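Local coordinates for D-mannose isomerase (Marinomonas mediterranea, PDB 5X32), which catalyses the reversible isomerization of D-mannose to D-fructose and, less efficiently, of D-lyxose to D-xylulose, at residues S216-E221 with W245-G250; G293-Y298 with P307-W312; F117-Y122 with C180-S185. All coordinates share one frame; numbering follows the deposited sequence.

Interaction 1: S216-E221 with W245-G250; sequences SNEVWE and WGFQPG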
loop_
_atom_site.group_PDB
_atom_site.type_symbol
_atom_site.label_atom_id
_atom_site.label_comp_id
_atom_site.label_asym_id
_atom_site.label_seq_id
_atom_site.Cartn_x
_atom_site.Cartn_y
_atom_site.Cartn_z
ATOM N N SER A 216 13.812 7.159 18.694
ATOM C CA SER A 216 14.020 7.996 17.514
ATOM C C SER A 216 12.744 8.732 17.103
ATOM O O SER A 216 12.755 9.605 16.217
ATOM C CB SER A 216 14.527 7.151 16.344
ATOM O OG SER A 216 13.713 5.995 16.171
ATOM N N ASN A 217 11.650 8.364 17.764
ATOM C CA ASN A 217 10.312 8.847 17.442
ATOM C C ASN A 217 9.862 8.418 16.058
ATOM O O ASN A 217 9.086 9.120 15.409
ATOM C CB ASN A 217 10.246 10.372 17.541
ATOM C CG ASN A 217 10.653 10.890 18.915
ATOM O OD1 ASN A 217 10.166 10.407 19.944
ATOM N ND2 ASN A 217 11.538 11.890 18.936
ATOM N N GLU A 218 10.362 7.264 15.616
ATOM C CA GLU A 218 9.930 6.642 14.364
ATOM C C GLU A 218 8.840 5.592 14.644
ATOM O O GLU A 218 8.766 5.037 15.744
ATOM C CB GLU A 218 11.121 5.988 13.660
ATOM C CG GLU A 218 12.231 6.937 13.274
ATOM C CD GLU A 218 13.466 6.201 12.744
ATOM O OE1 GLU A 218 14.305 5.748 13.562
ATOM O OE2 GLU A 218 13.604 6.073 11.508
ATOM N N VAL A 219 8.016 5.282 13.646
ATOM C CA VAL A 219 6.952 4.296 13.860
ATOM C C VAL A 219 7.465 2.865 13.877
ATOM O O VAL A 219 8.042 2.390 12.908
ATOM C CB VAL A 219 5.867 4.406 12.814
ATOM C CG1 VAL A 219 4.674 3.615 13.262
ATOM C CG2 VAL A 219 5.504 5.868 12.600
ATOM N N TRP A 220 7.251 2.202 15.005
ATOM C CA TRP A 220 7.658 0.829 15.241
ATOM C C TRP A 220 6.497 -0.078 14.817
ATOM O O TRP A 220 5.343 0.354 14.828
ATOM C CB TRP A 220 8.023 0.656 16.720
ATOM C CG TRP A 220 8.568 -0.672 17.113
ATOM C CD1 TRP A 220 7.894 -1.687 17.740
ATOM C CD2 TRP A 220 9.916 -1.125 16.951
ATOM N NE1 TRP A 220 8.740 -2.754 17.952
ATOM C CE2 TRP A 220 9.984 -2.435 17.474
ATOM C CE3 TRP A 220 11.067 -0.562 16.389
ATOM C CZ2 TRP A 220 11.161 -3.180 17.461
ATOM C CZ3 TRP A 220 12.230 -1.306 16.373
ATOM C CH2 TRP A 220 12.271 -2.597 16.911
ATOM N N GLU A 221 6.786 -1.313 14.416
ATOM C CA GLU A 221 5.747 -2.136 13.810
ATOM C C GLU A 221 4.840 -2.808 14.839
ATOM O O GLU A 221 3.609 -2.846 14.684
ATOM C CB GLU A 221 6.357 -3.221 12.901
ATOM C CG GLU A 221 7.177 -2.750 11.691
ATOM C CD GLU A 221 6.332 -2.036 10.639
ATOM O OE1 GLU A 221 5.124 -2.333 10.533
ATOM O OE2 GLU A 221 6.889 -1.252 9.842
ATOM N N TRP A 245 11.803 -7.712 12.489
ATOM C CA TRP A 245 12.212 -6.898 13.642
ATOM C C TRP A 245 12.987 -5.646 13.245
ATOM O O TRP A 245 13.925 -5.726 12.459
ATOM C CB TRP A 245 13.055 -7.726 14.614
ATOM C CG TRP A 245 13.383 -6.995 15.876
ATOM C CD1 TRP A 245 12.632 -6.978 17.026
ATOM C CD2 TRP A 245 14.546 -6.194 16.146
ATOM N NE1 TRP A 245 13.253 -6.212 17.987
ATOM C CE2 TRP A 245 14.426 -5.721 17.476
ATOM C CE3 TRP A 245 15.670 -5.826 15.394
ATOM C CZ2 TRP A 245 15.383 -4.890 18.061
ATOM C CZ3 TRP A 245 16.621 -5.010 15.981
ATOM C CH2 TRP A 245 16.469 -4.547 17.302
ATOM N N GLY A 246 12.621 -4.497 13.804
ATOM C CA GLY A 246 13.362 -3.281 13.528
ATOM C C GLY A 246 12.474 -2.213 12.930
ATOM O O GLY A 246 11.281 -2.406 12.774
ATOM N N PHE A 247 13.038 -1.046 12.662
ATOM C CA PHE A 247 12.261 -0.042 11.981
ATOM C C PHE A 247 12.329 -0.346 10.515
ATOM O O PHE A 247 13.399 -0.668 9.962
ATOM C CB PHE A 247 12.759 1.364 12.272
ATOM C CG PHE A 247 12.398 1.841 13.630
ATOM C CD1 PHE A 247 13.347 1.847 14.645
ATOM C CD2 PHE A 247 11.107 2.256 13.908
ATOM C CE1 PHE A 247 13.021 2.286 15.911
ATOM C CE2 PHE A 247 10.768 2.696 15.164
ATOM C CZ PHE A 247 11.729 2.710 16.174
ATOM N N GLN A 248 11.161 -0.186 9.905
ATOM C CA GLN A 248 10.912 -0.341 8.478
ATOM C C GLN A 248 10.814 1.023 7.787
ATOM O O GLN A 248 9.776 1.661 7.842
ATOM C CB GLN A 248 9.611 -1.143 8.322
ATOM C CG GLN A 248 9.366 -1.954 7.091
ATOM C CD GLN A 248 8.685 -3.255 7.434
ATOM O OE1 GLN A 248 7.905 -3.797 6.645
ATOM N NE2 GLN A 248 9.129 -3.865 8.550
ATOM N N PRO A 249 11.887 1.446 7.086
ATOM C CA PRO A 249 11.995 2.724 6.359
ATOM C C PRO A 249 10.807 2.993 5.461
ATOM O O PRO A 249 10.328 4.133 5.367
ATOM C CB PRO A 249 13.252 2.558 5.486
ATOM C CG PRO A 249 13.921 1.355 5.944
ATOM C CD PRO A 249 13.019 0.551 6.813
ATOM N N GLY A 250 10.342 1.934 4.797
ATOM C CA GLY A 250 9.227 2.057 3.881
ATOM C C GLY A 250 7.959 2.548 4.538
ATOM O O GLY A 250 7.180 3.282 3.931
#
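Trp-220 and Phe-247 mark the closest approach of a loop and the segment leading into helix 249-265, their CA atoms 5.7 Å apart, and the touching parts run at 109° to each other with no hydrogen bond between them. CG of Trp-220 is anti to its backbone N (chi1 -175°), which carries the indole between Phe-247 and Trp-245. The six-membered ring of Trp-220 turns its edge to the face of Phe-247, with CE3 over the centre, and the centroids are 4.7 Å apart. The CZ2 and CH2 edge of the same ring meets the face of the Trp-245 five-membered ring, with centroids 5.2 Å apart. Both pairs are T-shaped. Gly-246 lies alongside, its O over one face of Trp-220 and its CA 3.6 Å from Trp-220 CH2. With its positive phi, a CB here would crowd the carbonyl O of Trp-245.

The other face of Phe-247 takes Glu-218 in a CH-pi contact, CB lying 4.0 Å from the ring centroid. An alanine in place of Phe-247 would probably open a gap between Glu-218 and Trp-220 and leave that edge of the indole without its aromatic partner. Ser-216 OG gives a 2.7 Å hydrogen bond to the anti lone pair of Glu-218 OE1. Lys-285 makes a salt bridge to OE1, and Tyr-298 OH is probably bonded to OE2, though modelled too close.

Glu-221 OE2 passes close to CB of Gln-248, the N-cap residue of helix 249-265, but hydrogen-bonds to ND1 of His-251, a proton donor/acceptor by similarity. Aromatic rings hold the two segments together, while the buried carboxylates find most of their partners beyond them, and Glu-221 is likely to fix how the imidazole of His-251 is turned.

Interaction 2: G293-Y298 with P307-W312; sequences GLHYGY and PDKYFW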
loop_
_atom_site.group_PDB
_atom_site.type_symbol
_atom_site.label_atom_id
_atom_site.label_comp_id
_atom_site.label_asym_id
_atom_site.label_seq_id
_atom_site.Cartn_x
_atom_site.Cartn_y
_atom_site.Cartn_z
ATOM N N GLY A 293 19.648 2.561 -3.356
ATOM C CA GLY A 293 18.377 2.033 -2.898
ATOM C C GLY A 293 18.251 1.963 -1.385
ATOM O O GLY A 293 19.247 1.966 -0.675
ATOM N N LEU A 294 17.024 1.849 -0.888
ATOM C CA LEU A 294 16.810 1.704 0.542
ATOM C C LEU A 294 16.740 0.258 0.981
ATOM O O LEU A 294 16.041 -0.578 0.393
ATOM C CB LEU A 294 15.532 2.409 0.995
ATOM C CG LEU A 294 15.437 3.897 0.696
ATOM C CD1 LEU A 294 14.007 4.242 0.417
ATOM C CD2 LEU A 294 16.021 4.727 1.862
ATOM N N HIS A 295 17.515 -0.022 2.015
ATOM C CA HIS A 295 17.459 -1.277 2.729
ATOM C C HIS A 295 16.099 -1.474 3.376
ATOM O O HIS A 295 15.333 -0.525 3.547
ATOM C CB HIS A 295 18.580 -1.325 3.764
ATOM C CG HIS A 295 19.941 -1.306 3.150
ATOM N ND1 HIS A 295 20.995 -0.606 3.690
ATOM C CD2 HIS A 295 20.422 -1.912 2.036
ATOM C CE1 HIS A 295 22.063 -0.769 2.927
ATOM N NE2 HIS A 295 21.743 -1.561 1.920
ATOM N N TYR A 296 15.798 -2.718 3.722
ATOM C CA TYR A 296 14.472 -3.071 4.196
ATOM C C TYR A 296 14.220 -2.706 5.654
ATOM O O TYR A 296 13.113 -2.336 6.017
ATOM C CB TYR A 296 14.257 -4.566 4.000
ATOM C CG TYR A 296 12.847 -5.041 4.231
ATOM C CD1 TYR A 296 11.775 -4.469 3.554
ATOM C CD2 TYR A 296 12.595 -6.085 5.100
ATOM C CE1 TYR A 296 10.484 -4.933 3.738
ATOM C CE2 TYR A 296 11.316 -6.553 5.296
ATOM C CZ TYR A 296 10.259 -5.975 4.622
ATOM O OH TYR A 296 8.984 -6.459 4.836
ATOM N N GLY A 297 15.245 -2.792 6.487
ATOM C CA GLY A 297 15.051 -2.544 7.897
ATOM C C GLY A 297 16.338 -2.300 8.652
ATOM O O GLY A 297 17.387 -2.885 8.337
ATOM N N TYR A 298 16.249 -1.409 9.642
ATOM C CA TYR A 298 17.371 -1.104 10.530
ATOM C C TYR A 298 16.925 -1.177 11.984
ATOM O O TYR A 298 15.726 -1.163 12.280
ATOM C CB TYR A 298 17.969 0.276 10.219
ATOM C CG TYR A 298 16.961 1.413 10.125
ATOM C CD1 TYR A 298 16.399 1.979 11.268
ATOM C CD2 TYR A 298 16.588 1.935 8.888
ATOM C CE1 TYR A 298 15.479 3.018 11.181
ATOM C CE2 TYR A 298 15.675 2.974 8.793
ATOM C CZ TYR A 298 15.130 3.516 9.949
ATOM O OH TYR A 298 14.224 4.547 9.851
ATOM N N PRO A 307 19.347 -5.970 4.691
ATOM C CA PRO A 307 19.774 -5.099 3.596
ATOM C C PRO A 307 19.059 -5.314 2.274
ATOM O O PRO A 307 19.380 -4.626 1.302
ATOM C CB PRO A 307 21.253 -5.442 3.460
ATOM C CG PRO A 307 21.329 -6.874 3.889
ATOM C CD PRO A 307 20.306 -7.053 4.958
ATOM N N ASP A 308 18.095 -6.225 2.233
ATOM C CA ASP A 308 17.402 -6.489 0.981
ATOM C C ASP A 308 16.652 -5.263 0.495
ATOM O O ASP A 308 16.210 -4.419 1.287
ATOM C CB ASP A 308 16.444 -7.676 1.123
ATOM C CG ASP A 308 17.170 -8.998 1.135
ATOM O OD1 ASP A 308 18.278 -9.056 0.557
ATOM O OD2 ASP A 308 16.644 -9.969 1.718
ATOM N N LYS A 309 16.526 -5.170 -0.823
ATOM C CA LYS A 309 15.871 -4.032 -1.439
ATOM C C LYS A 309 14.512 -4.408 -2.065
ATOM O O LYS A 309 14.437 -5.149 -3.042
ATOM C CB LYS A 309 16.832 -3.401 -2.439
ATOM C CG LYS A 309 18.179 -3.132 -1.777
ATOM C CD LYS A 309 18.890 -1.904 -2.316
ATOM C CE LYS A 309 20.365 -2.197 -2.580
ATOM N NZ LYS A 309 20.938 -3.046 -1.528
ATOM N N TYR A 310 13.443 -3.916 -1.448
ATOM C CA TYR A 310 12.077 -4.200 -1.856
ATOM C C TYR A 310 11.494 -3.100 -2.751
ATOM O O TYR A 310 11.850 -1.931 -2.645
ATOM C CB TYR A 310 11.187 -4.374 -0.623
ATOM C CG TYR A 310 11.425 -5.644 0.158
ATOM C CD1 TYR A 310 12.621 -5.862 0.826
ATOM C CD2 TYR A 310 10.448 -6.619 0.241
ATOM C CE1 TYR A 310 12.839 -7.020 1.550
ATOM C CE2 TYR A 310 10.663 -7.786 0.954
ATOM C CZ TYR A 310 11.858 -7.974 1.606
ATOM O OH TYR A 310 12.073 -9.128 2.313
ATOM N N PHE A 311 10.594 -3.480 -3.641
ATOM C CA PHE A 311 10.004 -2.534 -4.578
ATOM C C PHE A 311 9.136 -1.486 -3.885
ATOM O O PHE A 311 9.217 -0.282 -4.181
ATOM C CB PHE A 311 9.190 -3.295 -5.630
ATOM C CG PHE A 311 7.881 -3.827 -5.110
ATOM C CD1 PHE A 311 7.860 -4.888 -4.213
ATOM C CD2 PHE A 311 6.682 -3.251 -5.494
ATOM C CE1 PHE A 311 6.663 -5.371 -3.713
ATOM C CE2 PHE A 311 5.472 -3.738 -4.991
ATOM C CZ PHE A 311 5.471 -4.791 -4.096
ATOM N N TRP A 312 8.298 -1.937 -2.964
ATOM C CA TRP A 312 7.319 -1.029 -2.409
ATOM C C TRP A 312 8.005 0.065 -1.575
ATOM O O TRP A 312 7.511 1.186 -1.520
ATOM C CB TRP A 312 6.282 -1.770 -1.563
ATOM C CG TRP A 312 6.785 -2.398 -0.290
ATOM C CD1 TRP A 312 7.187 -3.694 -0.111
ATOM C CD2 TRP A 312 6.945 -1.754 0.974
ATOM N NE1 TRP A 312 7.574 -3.897 1.192
ATOM C CE2 TRP A 312 7.436 -2.719 1.880
ATOM C CE3 TRP A 312 6.711 -0.456 1.436
ATOM C CZ2 TRP A 312 7.704 -2.418 3.225
ATOM C CZ3 TRP A 312 6.979 -0.166 2.768
ATOM C CH2 TRP A 312 7.471 -1.141 3.642
#
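Tyr-296 and Tyr-310 form an offset stack, with ring centroids 3.8 Å apart and planes 19° from parallel. The two side chains reach it by different torsions. In Tyr-296, CG is anti to the backbone N (chi1 -170°), and in Tyr-310 it is anti to the carbonyl carbon (chi1 -71°). Together these bring the rings face to face. Tyr-310 CE1 lies over one face of Tyr-296 and Tyr-296 CD1 over one face of Tyr-310, both toward the rim. Trp-312 CZ2 approaches Tyr-296 CE1 at 3.8 Å. The Trp-312 indole stacks on His-251 and also meets His-380, both acid/base residues by similarity.

His-295 makes a second cluster. Pro-307 CB lies over one face of its imidazole, 4.3 Å from the centroid, in a CH-pi contact. Lys-309 runs alongside, pointing the same way. Its chain bends at chi2, chi3 and chi4, and NZ comes to the imidazole edge, 3.8 Å from His-295 CD2. The ammonium is held by a salt bridge to Asp-288 and a hydrogen bond to Glu-362 O. Lys-309 CD also packs on Gly-293 CA at 4.0 Å.

The contact belongs to the hairpin of strands 297-298 and 304-310, where Tyr-296 and Gly-297 form a classic beta bulge opposite Asp-306. Helix 311-328 starts directly after Tyr-310, its N-cap residue. Leu-294 packs against this helix and against helix 271-286.

Interaction 3: F117-Y122 with C180-S185; sequences FVILAY and CEALMS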
loop_
_atom_site.group_PDB
_atom_site.type_symbol
_atom_site.label_atom_id
_atom_site.label_comp_id
_atom_site.label_asym_id
_atom_site.label_seq_id
_atom_site.Cartn_x
_atom_site.Cartn_y
_atom_site.Cartn_z
ATOM N N PHE A 117 -8.110 -2.976 2.880
ATOM C CA PHE A 117 -8.021 -3.034 1.424
ATOM C C PHE A 117 -9.387 -3.299 0.769
ATOM O O PHE A 117 -9.620 -2.918 -0.392
ATOM C CB PHE A 117 -6.986 -4.061 0.987
ATOM C CG PHE A 117 -5.615 -3.480 0.849
ATOM C CD1 PHE A 117 -5.330 -2.612 -0.186
ATOM C CD2 PHE A 117 -4.614 -3.794 1.752
ATOM C CE1 PHE A 117 -4.071 -2.051 -0.314
ATOM C CE2 PHE A 117 -3.348 -3.235 1.631
ATOM C CZ PHE A 117 -3.076 -2.370 0.589
ATOM N N VAL A 118 -10.305 -3.914 1.520
ATOM C CA VAL A 118 -11.668 -4.108 1.047
ATOM C C VAL A 118 -12.343 -2.736 0.880
ATOM O O VAL A 118 -12.961 -2.455 -0.164
ATOM C CB VAL A 118 -12.487 -5.002 2.007
ATOM C CG1 VAL A 118 -13.983 -4.936 1.671
ATOM C CG2 VAL A 118 -12.022 -6.442 1.903
ATOM N N ILE A 119 -12.179 -1.868 1.881
ATOM C CA ILE A 119 -12.668 -0.492 1.795
ATOM C C ILE A 119 -12.022 0.275 0.637
ATOM O O ILE A 119 -12.708 0.974 -0.111
ATOM C CB ILE A 119 -12.424 0.268 3.117
ATOM C CG1 ILE A 119 -13.436 -0.183 4.168
ATOM C CG2 ILE A 119 -12.545 1.775 2.921
ATOM C CD1 ILE A 119 -13.209 0.400 5.524
ATOM N N LEU A 120 -10.714 0.113 0.462
ATOM C CA LEU A 120 -10.015 0.766 -0.642
ATOM C C LEU A 120 -10.611 0.363 -1.989
ATOM O O LEU A 120 -10.924 1.221 -2.846
ATOM C CB LEU A 120 -8.525 0.423 -0.604
ATOM C CG LEU A 120 -7.690 1.122 -1.674
ATOM C CD1 LEU A 120 -7.534 2.606 -1.370
ATOM C CD2 LEU A 120 -6.347 0.427 -1.869
ATOM N N ALA A 121 -10.793 -0.946 -2.156
ATOM C CA ALA A 121 -11.382 -1.482 -3.381
ATOM C C ALA A 121 -12.804 -0.944 -3.592
ATOM O O ALA A 121 -13.153 -0.548 -4.705
ATOM C CB ALA A 121 -11.390 -3.008 -3.358
ATOM N N TYR A 122 -13.617 -0.893 -2.535
ATOM C CA TYR A 122 -14.977 -0.351 -2.699
ATOM C C TYR A 122 -14.958 1.127 -3.072
ATOM O O TYR A 122 -15.769 1.533 -3.910
ATOM C CB TYR A 122 -15.841 -0.571 -1.440
ATOM C CG TYR A 122 -16.248 -2.022 -1.270
ATOM C CD1 TYR A 122 -16.274 -2.872 -2.363
ATOM C CD2 TYR A 122 -16.550 -2.550 -0.018
ATOM C CE1 TYR A 122 -16.619 -4.196 -2.229
ATOM C CE2 TYR A 122 -16.899 -3.880 0.127
ATOM C CZ TYR A 122 -16.934 -4.701 -0.987
ATOM O OH TYR A 122 -17.267 -6.033 -0.881
ATOM N N CYS A 180 -5.812 4.067 7.458
ATOM C CA CYS A 180 -5.793 5.507 7.272
ATOM C C CYS A 180 -5.867 5.867 5.811
ATOM O O CYS A 180 -6.696 6.692 5.388
ATOM C CB CYS A 180 -4.516 6.094 7.883
ATOM S SG CYS A 180 -4.139 7.795 7.359
ATOM N N GLU A 181 -5.039 5.187 5.029
ATOM C CA GLU A 181 -5.028 5.391 3.590
ATOM C C GLU A 181 -6.378 5.108 2.935
ATOM O O GLU A 181 -6.894 5.908 2.120
ATOM C CB GLU A 181 -3.992 4.479 2.976
ATOM C CG GLU A 181 -4.112 4.350 1.487
ATOM C CD GLU A 181 -3.443 3.088 0.964
ATOM O OE1 GLU A 181 -3.274 2.118 1.751
ATOM O OE2 GLU A 181 -3.097 3.066 -0.243
ATOM N N ALA A 182 -6.966 3.981 3.339
ATOM C CA ALA A 182 -8.205 3.512 2.757
ATOM C C ALA A 182 -9.292 4.518 3.034
ATOM O O ALA A 182 -10.071 4.875 2.140
ATOM C CB ALA A 182 -8.580 2.144 3.322
ATOM N N LEU A 183 -9.311 5.012 4.267
ATOM C CA LEU A 183 -10.333 5.969 4.680
ATOM C C LEU A 183 -10.178 7.318 3.973
ATOM O O LEU A 183 -11.191 7.994 3.738
ATOM C CB LEU A 183 -10.314 6.149 6.186
ATOM C CG LEU A 183 -10.795 4.886 6.897
ATOM C CD1 LEU A 183 -10.569 5.020 8.379
ATOM C CD2 LEU A 183 -12.257 4.636 6.605
ATOM N N MET A 184 -8.942 7.723 3.640
ATOM C CA MET A 184 -8.799 8.886 2.753
ATOM C C MET A 184 -9.401 8.635 1.363
ATOM O O MET A 184 -10.048 9.521 0.777
ATOM C CB MET A 184 -7.343 9.274 2.592
ATOM C CG MET A 184 -6.779 9.984 3.798
ATOM S SD MET A 184 -5.031 10.302 3.598
ATOM C CE MET A 184 -5.141 11.388 2.213
ATOM N N SER A 185 -9.203 7.425 0.838
ATOM C CA SER A 185 -9.786 7.078 -0.455
ATOM C C SER A 185 -11.317 7.148 -0.373
ATOM O O SER A 185 -12.008 7.595 -1.309
ATOM C CB SER A 185 -9.341 5.683 -0.887
ATOM O OG SER A 185 -9.833 5.354 -2.177
#
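Leu-120 and Ile-119 of helix 112-127 meet Ala-182 and Ser-185 of helix 173-190 in a buried, largely apolar contact between two nearly parallel helices. The pair belongs to the inner ring of the (alpha/alpha)6 barrel that is the fold of this epimerase family. The short axes cross at 20° and come within 8.3 Å of each other. The small side chain of Ala-182 is consistent with this spacing. The CA of Ala-182 is 4.7 Å from the CA of Leu-120, and its methyl points toward helix 112-127.

That methyl sits between the two larger side chains. Ile-119 CG2, anti to its own backbone N, touches Ala-182 CB at 4.0 Å. Leu-120 CB is 4.3 Å from the same methyl. Leu-120 then extends with CG anti to the backbone N (chi1 -177°). This carries CD1 to the next turn of the partner helix, where it lies 3.6 Å from Ser-185 CB and also touches Ser-185 OG. The other branch, CD2, comes loosely near Glu-181 OE2.

At the outer side, the tips of Ile-119 and Leu-183 meet, CD1 to CD2, at 4.5 Å. Both continue into the outer layer: Ile-119 packs on Leu-144 of helix 133-147, and Leu-183 on Leu-202 of helix 193-212. Leu-120 also reaches Phe-60 of helix 52-69, another inner neighbour.

No hydrogen bond joins the two segments, so dispersion and the close fit of the alanine hold them together. The polar end of Glu-181 has its partner elsewhere, in a hydrogen bond from OE1 to His-178 ND1 one turn earlier. The nearest side-chain atoms of Glu-181 and His-380, a proton donor/acceptor by similarity, are about 6 Å apart, so the seam lies near the probable active site.

Along the chain, interaction 3 comes first, then interaction 1, then interaction 2, each closing before the next opens. Interactions 1 and 2 are neighbours, with centres 13 Å apart. They touch directly: Phe-247 N probably bonds to Tyr-298 O, and Gly-250 packs on the Trp-312 ring. Together they set the start of helix 249-265, which holds His-251, beside the start of helix 311-328. Interaction 3 lies apart, its centre 23 Å from interaction 1 and 25 Å from interaction 2, on the opposite side of the chain's centre from the latter. Its helix 173-190 packs against helix 249-265, which starts in interaction 1. One barrel thus carries both the loops around the probable active site and a more distant part of its inner helix wall.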